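Local coordinates for encapsidation protein (Bacillus phage phi29, PDB 5HD9) that probably hydrolyses ATP through its ASCE-fold domain to power packaging of the viral DNA into the phage prohead, at residues G79-I84 with A89-P94; F46-R51 with S60-D65; F167-D172 with N178-A183. All coordinates share one frame; numbering follows the deposited sequence.

Interaction 1. Residues G79-I84 with A89-P94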
loop_
_atom_site.group_PDB
_atom_site.type_symbol
_atom_site.label_atom_id
_atom_site.label_comp_id
_atom_site.label_asym_id
_atom_site.label_seq_id
_atom_site.Cartn_x
_atom_site.Cartn_y
_atom_site.Cartn_z
ATOM N N GLY A 79 -4.571 4.086 18.508
ATOM C CA GLY A 79 -3.138 4.104 18.297
ATOM C C GLY A 79 -2.852 3.903 16.821
ATOM O O GLY A 79 -3.363 4.644 15.983
ATOM N N ARG A 80 -2.053 2.886 16.509
ATOM C CA ARG A 80 -1.705 2.564 15.128
ATOM C C ARG A 80 -2.387 1.275 14.657
ATOM O O ARG A 80 -1.853 0.559 13.813
ATOM C CB ARG A 80 -0.182 2.441 14.983
ATOM C CG ARG A 80 0.549 3.776 14.963
ATOM C CD ARG A 80 2.003 3.626 14.533
ATOM N NE ARG A 80 2.831 2.995 15.561
ATOM C CZ ARG A 80 3.143 1.700 15.608
ATOM N NH1 ARG A 80 2.710 0.853 14.680
ATOM N NH2 ARG A 80 3.907 1.251 16.595
ATOM N N ARG A 81 -3.568 0.990 15.200
ATOM C CA ARG A 81 -4.314 -0.208 14.827
ATOM C C ARG A 81 -5.719 0.130 14.345
ATOM O O ARG A 81 -6.357 1.058 14.843
ATOM C CB ARG A 81 -4.388 -1.180 16.001
ATOM C CG ARG A 81 -3.027 -1.675 16.452
ATOM C CD ARG A 81 -3.141 -2.872 17.380
ATOM N NE ARG A 81 -1.834 -3.303 17.869
ATOM C CZ ARG A 81 -1.221 -2.802 18.937
ATOM N NH1 ARG A 81 -1.789 -1.838 19.654
ATOM N NH2 ARG A 81 -0.032 -3.268 19.295
ATOM N N PHE A 82 -6.188 -0.651 13.376
ATOM C CA PHE A 82 -7.466 -0.415 12.721
ATOM C C PHE A 82 -8.480 -1.472 13.132
ATOM O O PHE A 82 -8.178 -2.668 13.118
ATOM C CB PHE A 82 -7.289 -0.422 11.202
ATOM C CG PHE A 82 -6.320 0.613 10.697
ATOM C CD1 PHE A 82 -6.481 1.952 11.016
ATOM C CD2 PHE A 82 -5.240 0.244 9.909
ATOM C CE1 PHE A 82 -5.588 2.903 10.552
ATOM C CE2 PHE A 82 -4.347 1.189 9.445
ATOM C CZ PHE A 82 -4.520 2.520 9.766
ATOM N N TYR A 83 -9.681 -1.025 13.488
ATOM C CA TYR A 83 -10.753 -1.923 13.900
ATOM C C TYR A 83 -11.994 -1.720 13.042
ATOM O O TYR A 83 -12.367 -0.589 12.731
ATOM C CB TYR A 83 -11.096 -1.708 15.376
ATOM C CG TYR A 83 -9.908 -1.870 16.284
ATOM C CD1 TYR A 83 -8.967 -0.859 16.409
ATOM C CD2 TYR A 83 -9.716 -3.040 17.008
ATOM C CE1 TYR A 83 -7.870 -1.004 17.231
ATOM C CE2 TYR A 83 -8.622 -3.194 17.835
ATOM C CZ TYR A 83 -7.701 -2.174 17.943
ATOM O OH TYR A 83 -6.608 -2.323 18.764
ATOM N N ILE A 84 -12.622 -2.828 12.662
ATOM C CA ILE A 84 -13.867 -2.795 11.910
ATOM C C ILE A 84 -14.911 -3.625 12.645
ATOM O O ILE A 84 -14.734 -4.827 12.841
ATOM C CB ILE A 84 -13.680 -3.314 10.472
ATOM C CG1 ILE A 84 -12.659 -2.439 9.743
ATOM C CG2 ILE A 84 -15.021 -3.341 9.734
ATOM C CD1 ILE A 84 -12.411 -2.813 8.297
ATOM N N ALA A 89 -8.646 -5.359 12.327
ATOM C CA ALA A 89 -8.688 -5.537 10.879
ATOM C C ALA A 89 -7.372 -5.144 10.215
ATOM O O ALA A 89 -7.034 -5.654 9.147
ATOM C CB ALA A 89 -9.836 -4.728 10.288
ATOM N N GLY A 90 -6.625 -4.239 10.837
ATOM C CA GLY A 90 -5.374 -3.801 10.248
ATOM C C GLY A 90 -4.433 -3.073 11.183
ATOM O O GLY A 90 -4.769 -2.794 12.335
ATOM N N TRP A 91 -3.247 -2.767 10.658
ATOM C CA TRP A 91 -2.192 -2.090 11.398
ATOM C C TRP A 91 -1.574 -0.980 10.563
ATOM O O TRP A 91 -1.432 -1.116 9.347
ATOM C CB TRP A 91 -1.085 -3.068 11.801
ATOM C CG TRP A 91 -1.521 -4.210 12.661
ATOM C CD1 TRP A 91 -1.402 -4.309 14.017
ATOM C CD2 TRP A 91 -2.136 -5.425 12.224
ATOM N NE1 TRP A 91 -1.905 -5.510 14.452
ATOM C CE2 TRP A 91 -2.364 -6.216 13.366
ATOM C CE3 TRP A 91 -2.516 -5.924 10.972
ATOM C CZ2 TRP A 91 -2.955 -7.471 13.301
ATOM C CZ3 TRP A 91 -3.104 -7.172 10.908
ATOM C CH2 TRP A 91 -3.318 -7.932 12.065
ATOM N N ALA A 92 -1.198 0.110 11.225
ATOM C CA ALA A 92 -0.354 1.132 10.617
ATOM C C ALA A 92 1.065 0.945 11.142
ATOM O O ALA A 92 1.283 0.955 12.353
ATOM C CB ALA A 92 -0.870 2.526 10.933
ATOM N N ILE A 93 2.023 0.765 10.236
ATOM C CA ILE A 93 3.399 0.464 10.625
ATOM C C ILE A 93 4.390 1.445 10.008
ATOM O O ILE A 93 4.429 1.598 8.789
ATOM C CB ILE A 93 3.783 -0.978 10.216
ATOM C CG1 ILE A 93 2.983 -1.972 11.063
ATOM C CG2 ILE A 93 5.291 -1.209 10.376
ATOM C CD1 ILE A 93 3.313 -3.428 10.828
ATOM N N PRO A 94 5.203 2.111 10.850
ATOM C CA PRO A 94 6.320 2.866 10.286
ATOM C C PRO A 94 7.443 1.906 9.924
ATOM O O PRO A 94 7.917 1.188 10.803
ATOM C CB PRO A 94 6.735 3.813 11.423
ATOM C CG PRO A 94 5.756 3.560 12.563
ATOM C CD PRO A 94 5.181 2.208 12.320
#

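Interaction 2. Residues F46-R51 with S60-D65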
loop_
_atom_site.group_PDB
_atom_site.type_symbol
_atom_site.label_atom_id
_atom_site.label_comp_id
_atom_site.label_asym_id
_atom_site.label_seq_id
_atom_site.Cartn_x
_atom_site.Cartn_y
_atom_site.Cartn_z
ATOM N N PHE A 46 -5.097 -6.145 6.799
ATOM C CA PHE A 46 -4.226 -5.327 5.968
ATOM C C PHE A 46 -3.257 -4.502 6.798
ATOM O O PHE A 46 -3.509 -4.219 7.970
ATOM C CB PHE A 46 -5.060 -4.406 5.075
ATOM C CG PHE A 46 -5.805 -3.334 5.829
ATOM C CD1 PHE A 46 -7.046 -3.592 6.382
ATOM C CD2 PHE A 46 -5.264 -2.066 5.974
ATOM C CE1 PHE A 46 -7.733 -2.607 7.075
ATOM C CE2 PHE A 46 -5.945 -1.077 6.665
ATOM C CZ PHE A 46 -7.180 -1.349 7.215
ATOM N N ILE A 47 -2.143 -4.130 6.173
ATOM C CA ILE A 47 -1.153 -3.275 6.807
ATOM C C ILE A 47 -0.923 -2.028 5.965
ATOM O O ILE A 47 -0.671 -2.108 4.764
ATOM C CB ILE A 47 0.188 -4.010 7.026
ATOM C CG1 ILE A 47 -0.033 -5.225 7.932
ATOM C CG2 ILE A 47 1.222 -3.061 7.637
ATOM C CD1 ILE A 47 1.212 -6.015 8.242
ATOM N N TYR A 48 -1.031 -0.878 6.619
ATOM C CA TYR A 48 -0.746 0.411 6.009
ATOM C C TYR A 48 0.656 0.831 6.438
ATOM O O TYR A 48 0.913 1.058 7.621
ATOM C CB TYR A 48 -1.797 1.442 6.428
ATOM C CG TYR A 48 -1.632 2.824 5.833
ATOM C CD1 TYR A 48 -1.733 3.031 4.466
ATOM C CD2 TYR A 48 -1.409 3.926 6.648
ATOM C CE1 TYR A 48 -1.594 4.298 3.924
ATOM C CE2 TYR A 48 -1.271 5.192 6.118
ATOM C CZ TYR A 48 -1.365 5.373 4.758
ATOM O OH TYR A 48 -1.227 6.637 4.231
ATOM N N VAL A 49 1.564 0.905 5.473
ATOM C CA VAL A 49 2.956 1.225 5.752
ATOM C C VAL A 49 3.289 2.635 5.285
ATOM O O VAL A 49 2.918 3.050 4.186
ATOM C CB VAL A 49 3.912 0.224 5.069
ATOM C CG1 VAL A 49 5.371 0.568 5.364
ATOM C CG2 VAL A 49 3.601 -1.195 5.521
ATOM N N ARG A 50 3.975 3.367 6.154
ATOM C CA ARG A 50 4.627 4.614 5.789
ATOM C C ARG A 50 6.074 4.497 6.247
ATOM O O ARG A 50 6.373 3.722 7.151
ATOM C CB ARG A 50 3.927 5.815 6.429
ATOM C CG ARG A 50 2.462 5.970 6.018
ATOM C CD ARG A 50 2.322 6.292 4.536
ATOM N NE ARG A 50 2.914 7.588 4.210
ATOM C CZ ARG A 50 2.246 8.740 4.175
ATOM N NH1 ARG A 50 0.944 8.782 4.432
ATOM N NH2 ARG A 50 2.889 9.860 3.877
ATOM N N ARG A 51 6.973 5.242 5.616
ATOM C CA ARG A 51 8.398 5.091 5.889
ATOM C C ARG A 51 8.760 5.525 7.305
ATOM O O ARG A 51 9.411 4.779 8.043
ATOM C CB ARG A 51 9.219 5.890 4.878
ATOM C CG ARG A 51 10.715 5.862 5.139
ATOM C CD ARG A 51 11.490 6.443 3.971
ATOM N NE ARG A 51 11.410 5.570 2.803
ATOM C CZ ARG A 51 10.570 5.729 1.783
ATOM N NH1 ARG A 51 9.722 6.750 1.745
ATOM N NH2 ARG A 51 10.584 4.856 0.785
ATOM N N SER A 60 -5.081 8.760 13.045
ATOM C CA SER A 60 -6.395 8.682 13.675
ATOM C C SER A 60 -7.495 9.099 12.696
ATOM O O SER A 60 -8.664 8.761 12.888
ATOM C CB SER A 60 -6.447 9.558 14.928
ATOM O OG SER A 60 -6.381 10.933 14.597
ATOM N N ASN A 61 -7.110 9.826 11.649
ATOM C CA ASN A 61 -8.044 10.287 10.622
ATOM C C ASN A 61 -8.131 9.339 9.423
ATOM O O ASN A 61 -8.762 9.666 8.421
ATOM C CB ASN A 61 -7.643 11.680 10.121
ATOM C CG ASN A 61 -7.854 12.768 11.160
ATOM O OD1 ASN A 61 -8.503 12.556 12.186
ATOM N ND2 ASN A 61 -7.316 13.951 10.887
ATOM N N TYR A 62 -7.502 8.171 9.534
ATOM C CA TYR A 62 -7.350 7.247 8.405
ATOM C C TYR A 62 -8.661 6.917 7.683
ATOM O O TYR A 62 -8.698 6.874 6.455
ATOM C CB TYR A 62 -6.696 5.947 8.890
ATOM C CG TYR A 62 -6.510 4.893 7.816
ATOM C CD1 TYR A 62 -5.375 4.882 7.014
ATOM C CD2 TYR A 62 -7.462 3.903 7.615
ATOM C CE1 TYR A 62 -5.199 3.916 6.036
ATOM C CE2 TYR A 62 -7.295 2.934 6.641
ATOM C CZ TYR A 62 -6.163 2.945 5.854
ATOM O OH TYR A 62 -6.001 1.976 4.887
ATOM N N PHE A 63 -9.732 6.699 8.437
ATOM C CA PHE A 63 -10.993 6.254 7.848
ATOM C C PHE A 63 -11.887 7.390 7.352
ATOM O O PHE A 63 -12.933 7.134 6.757
ATOM C CB PHE A 63 -11.775 5.414 8.863
ATOM C CG PHE A 63 -11.218 4.037 9.064
ATOM C CD1 PHE A 63 -11.143 3.143 8.006
ATOM C CD2 PHE A 63 -10.784 3.624 10.313
ATOM C CE1 PHE A 63 -10.636 1.872 8.190
ATOM C CE2 PHE A 63 -10.279 2.355 10.500
ATOM C CZ PHE A 63 -10.204 1.477 9.437
ATOM N N ASN A 64 -11.482 8.638 7.581
ATOM C CA ASN A 64 -12.311 9.785 7.209
ATOM C C ASN A 64 -12.611 9.843 5.709
ATOM O O ASN A 64 -13.717 10.207 5.309
ATOM C CB ASN A 64 -11.647 11.096 7.645
ATOM C CG ASN A 64 -11.725 11.324 9.144
ATOM O OD1 ASN A 64 -12.436 10.616 9.857
ATOM N ND2 ASN A 64 -11.001 12.327 9.627
ATOM N N ASP A 65 -11.625 9.496 4.886
ATOM C CA ASP A 65 -11.806 9.476 3.435
ATOM C C ASP A 65 -12.963 8.573 3.019
ATOM O O ASP A 65 -13.748 8.918 2.137
ATOM C CB ASP A 65 -10.528 9.000 2.737
ATOM C CG ASP A 65 -9.465 10.074 2.651
ATOM O OD1 ASP A 65 -9.816 11.272 2.636
ATOM O OD2 ASP A 65 -8.272 9.712 2.583
#

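Interaction 3. Residues F167-D172 with N178-A183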
loop_
_atom_site.group_PDB
_atom_site.type_symbol
_atom_site.label_atom_id
_atom_site.label_comp_id
_atom_site.label_asym_id
_atom_site.label_seq_id
_atom_site.Cartn_x
_atom_site.Cartn_y
_atom_site.Cartn_z
ATOM N N PHE A 167 15.097 -4.634 -7.625
ATOM C CA PHE A 167 14.413 -5.716 -8.330
ATOM C C PHE A 167 14.703 -5.736 -9.832
ATOM O O PHE A 167 14.201 -6.599 -10.552
ATOM C CB PHE A 167 12.905 -5.611 -8.094
ATOM C CG PHE A 167 12.509 -5.788 -6.654
ATOM C CD1 PHE A 167 12.688 -7.003 -6.019
ATOM C CD2 PHE A 167 11.956 -4.740 -5.938
ATOM C CE1 PHE A 167 12.327 -7.171 -4.695
ATOM C CE2 PHE A 167 11.593 -4.900 -4.614
ATOM C CZ PHE A 167 11.777 -6.118 -3.992
ATOM N N ASN A 168 15.513 -4.791 -10.294
ATOM C CA ASN A 168 15.898 -4.716 -11.702
ATOM C C ASN A 168 14.692 -4.433 -12.589
ATOM O O ASN A 168 14.472 -5.100 -13.602
ATOM C CB ASN A 168 16.593 -6.007 -12.147
ATOM C CG ASN A 168 17.300 -5.860 -13.482
ATOM O OD1 ASN A 168 17.418 -4.758 -14.020
ATOM N ND2 ASN A 168 17.780 -6.976 -14.022
ATOM N N LEU A 169 13.915 -3.430 -12.190
ATOM C CA LEU A 169 12.748 -2.995 -12.942
ATOM C C LEU A 169 13.056 -1.683 -13.661
ATOM O O LEU A 169 13.357 -0.676 -13.022
ATOM C CB LEU A 169 11.545 -2.824 -12.011
ATOM C CG LEU A 169 11.293 -4.003 -11.066
ATOM C CD1 LEU A 169 10.180 -3.682 -10.087
ATOM C CD2 LEU A 169 10.965 -5.264 -11.849
ATOM N N VAL A 170 13.008 -1.713 -14.990
ATOM C CA VAL A 170 13.229 -0.522 -15.805
ATOM C C VAL A 170 12.048 -0.358 -16.753
ATOM O O VAL A 170 12.083 -0.853 -17.880
ATOM C CB VAL A 170 14.555 -0.619 -16.587
ATOM C CG1 VAL A 170 14.692 0.517 -17.618
ATOM C CG2 VAL A 170 15.722 -0.615 -15.606
ATOM N N PRO A 171 10.992 0.338 -16.292
ATOM C CA PRO A 171 9.741 0.429 -17.048
ATOM C C PRO A 171 9.816 1.335 -18.266
ATOM O O PRO A 171 10.670 2.219 -18.347
ATOM C CB PRO A 171 8.763 1.005 -16.021
ATOM C CG PRO A 171 9.618 1.842 -15.142
ATOM C CD PRO A 171 10.906 1.076 -15.018
ATOM N N ASP A 172 8.914 1.087 -19.210
ATOM C CA ASP A 172 8.703 1.960 -20.353
ATOM C C ASP A 172 7.646 2.985 -19.962
ATOM O O ASP A 172 6.508 2.623 -19.683
ATOM C CB ASP A 172 8.261 1.143 -21.572
ATOM C CG ASP A 172 8.068 1.987 -22.819
ATOM O OD1 ASP A 172 7.975 3.227 -22.714
ATOM O OD2 ASP A 172 7.994 1.396 -23.915
ATOM N N ASN A 178 3.725 -1.804 -16.975
ATOM C CA ASN A 178 4.952 -2.562 -17.174
ATOM C C ASN A 178 4.894 -3.813 -16.312
ATOM O O ASN A 178 4.845 -3.729 -15.084
ATOM C CB ASN A 178 6.179 -1.723 -16.827
ATOM C CG ASN A 178 6.529 -0.734 -17.915
ATOM O OD1 ASN A 178 7.376 -1.005 -18.764
ATOM N ND2 ASN A 178 5.868 0.418 -17.904
ATOM N N VAL A 179 4.907 -4.969 -16.966
ATOM C CA VAL A 179 4.601 -6.234 -16.312
ATOM C C VAL A 179 5.835 -7.115 -16.177
ATOM O O VAL A 179 6.601 -7.279 -17.126
ATOM C CB VAL A 179 3.514 -7.011 -17.091
ATOM C CG1 VAL A 179 3.120 -8.284 -16.344
ATOM C CG2 VAL A 179 2.296 -6.129 -17.326
ATOM N N TYR A 180 6.008 -7.686 -14.989
ATOM C CA TYR A 180 7.105 -8.604 -14.710
ATOM C C TYR A 180 6.528 -9.840 -14.026
ATOM O O TYR A 180 5.342 -9.865 -13.699
ATOM C CB TYR A 180 8.167 -7.919 -13.848
ATOM C CG TYR A 180 8.534 -6.541 -14.358
ATOM C CD1 TYR A 180 7.802 -5.424 -13.979
ATOM C CD2 TYR A 180 9.599 -6.359 -15.232
ATOM C CE1 TYR A 180 8.121 -4.166 -14.449
ATOM C CE2 TYR A 180 9.926 -5.098 -15.706
ATOM C CZ TYR A 180 9.182 -4.007 -15.309
ATOM O OH TYR A 180 9.497 -2.750 -15.774
ATOM N N ASP A 181 7.351 -10.863 -13.816
ATOM C CA ASP A 181 6.845 -12.137 -13.309
ATOM C C ASP A 181 6.200 -12.006 -11.930
ATOM O O ASP A 181 5.115 -12.546 -11.698
ATOM C CB ASP A 181 7.966 -13.179 -13.256
ATOM C CG ASP A 181 8.374 -13.673 -14.634
ATOM O OD1 ASP A 181 7.508 -13.724 -15.536
ATOM O OD2 ASP A 181 9.559 -14.021 -14.812
ATOM N N ASP A 182 6.858 -11.284 -11.027
ATOM C CA ASP A 182 6.366 -11.137 -9.656
ATOM C C ASP A 182 6.062 -9.692 -9.283
ATOM O O ASP A 182 5.740 -9.403 -8.128
ATOM C CB ASP A 182 7.380 -11.711 -8.664
ATOM C CG ASP A 182 7.376 -13.221 -8.641
ATOM O OD1 ASP A 182 6.377 -13.802 -8.168
ATOM O OD2 ASP A 182 8.370 -13.825 -9.091
ATOM N N ALA A 183 6.154 -8.787 -10.253
ATOM C CA ALA A 183 5.933 -7.375 -9.976
ATOM C C ALA A 183 5.228 -6.659 -11.125
ATOM O O ALA A 183 5.202 -7.140 -12.256
ATOM C CB ALA A 183 7.253 -6.690 -9.658
HETATM O O HOH W 1 10.145 -3.265 -18.661
#

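Interaction 1. Residues G79-I84 with A89-P94
A classic beta bulge marks this beta hairpin, where Ala89 and Gly90 both face Phe82. The bulge gathers two donors on one carbonyl. Ala89 N lies 2.8 Å from Phe82 O, and Gly90 N makes a longer bond of 3.2 Å to the same oxygen. Both reach it from the same face of its plane. The return bond runs from Phe82 N to Gly90 O. Arg81 and Trp91 form the next, non-hydrogen-bonded pair. Beyond it Ala92 N donates an almost straight bond of 2.7 Å to Arg80 O.

The strands 81-84 and 87-94 are antiparallel neighbours near one margin of the mixed ASCE sheet. Gly90 has no side chain, and Phe82 CD2 comes close to its backbone carbonyl carbon. The ring continues along strand 87-94 until Phe82 CZ meets Ala92 CB at 3.8 Å. Its other neighbours include Tyr62, which stacks on it, and Phe46. On the opposite sheet face the extended Arg81 chain passes the pyrrole side of Trp91, CG to CD1 3.9 Å, with guanidinium and indole planes 80° apart.

Arg80 lies before the strand and adds a side-chain bond. Its chain bends at chi3 (-72°), which turns NH1 back to Ala92 O at 2.7 Å. That oxygen lies in the guanidinium plane, and NH1 lies in the carbonyl plane. Pro94 CD sits over one guanidinium face, off toward the rim. NH2 has its own partner, a salt bridge to Glu101. At the far end Ile84 CG1 packs on Ala89 CB.

Interaction 2. Residues F46-R51 with S60-D65
Tyr62 meets Tyr48 edge to face. Tyr62 CE1 stands over the centre of the Tyr48 ring, 3.7 Å from Tyr48 CG. The ring centroids are 5.1 Å apart and the planes are at 61°. Tyr48 therefore offers a face, and Tyr62 enters with the edge that carries CE1. The second touch is to Phe46. Tyr62 OH comes within 3.5 Å of Phe46 CE2, and the phenol carbon CZ lies 4.1 Å from the same CE2. Phe46 and Tyr62 approach from opposite directions. No hydrogen bond crosses the contact, so it rests on aromatic and apolar packing.

Both tyrosines hold CG anti to the backbone N (chi1 -179° in Tyr48, 179° in Tyr62), and each ring extends into the gap between the backbones. That gap is wide: the nearest CA atoms, those of Tyr48 and Tyr62, are 9.8 Å apart. Phe46 and Tyr48 are two residues apart on strand 45-50, an inner strand of the ASCE sheet, and point to the same sheet face. The segment 60-65 belongs to the long connection that covers this face on its way to strand 75-78.

Further out, Arg50 NH1 donates to Tyr48 OH at 3.1 Å and ties down the hydroxyl end of that ring. Arg50 NH2 in turn forms salt bridges with Glu55 and Glu116, which would steady the guanidinium. Phe63 supports Tyr62 within its own segment: Tyr62 CD2 lies over the centre of the Phe63 ring. Helix 26-42 supplies Lys32 against Tyr62 and Pro35 against Phe46.

Interaction 3. Residues F167-D172 with N178-A183
Chi1 of -47° in Tyr180 and -49° in Leu169 sets each CG anti to its carbonyl carbon, and from there the phenol ring and the leucine branch meet. Leu169 CD2 sits over one face of the Tyr180 ring in a CH-pi contact. It lies 3.7 Å from the ring centroid and 8° off the normal. The other methyl, Leu169 CD1, reaches Ala183 CB at 4.2 Å.

The hydroxyl end of the ring continues along the 167-172 backbone. Tyr180 OH lies 3.4 Å from Pro171 CA. A water joins the same hydroxyl to Val170 O, to which it donates. This gives the phenol oxygen a polar partner beside a proline nitrogen that has no hydrogen to share.

Asn178 makes the second grip, with both ends of its amide. Asn178 OD1 accepts a nearly straight bond from Asp172 N at 2.6 Å, and Asn178 ND2 donates to Asp172 O at 2.9 Å. The side-chain amide reads the backbone of one residue much as a neighbouring strand would. The donor stands above the carbonyl plane in each bond, while Asp172 O lies in the plane of the Asn178 amide. Pro171 CB packs against Asn178 CG at 3.4 Å. The Asp172 carboxylate turns elsewhere, with OD1 bonded to Asn174 N.

Leu169, Pro171 and Tyr180 touch Ile185 of strand 183-186. Asn168, the first residue to leave helical geometry, has positive phi in a Schellman motif. This helix-to-strand connection packs on an antiparallel hairpin, strands 177-179 and 183-186, at the outer edge of the sheet, its turn closed by Tyr180 N to Ala183 O.

In the fold
From the N terminus, interaction 2 comes first. It closes the loop that leaves strand 45-50 and brings residues 60-65 back over the sheet. Interaction 1 follows in series and closes the hairpin of strands 81-84 and 87-94. The two contacts touch: strand 87-94 bonds to strand 45-50 through Trp91 O to Tyr48 N and Ile93 N to Tyr48 O. Interaction 3 comes last, closing the connection from helix 162-167 into strand 177-179. It lies on the opposite side of the chain's centre from the other two, its centre about 30 Å from that of interaction 1. No contact nests within or crosses another. All three reach the same sheet, two toward one margin and one at the other.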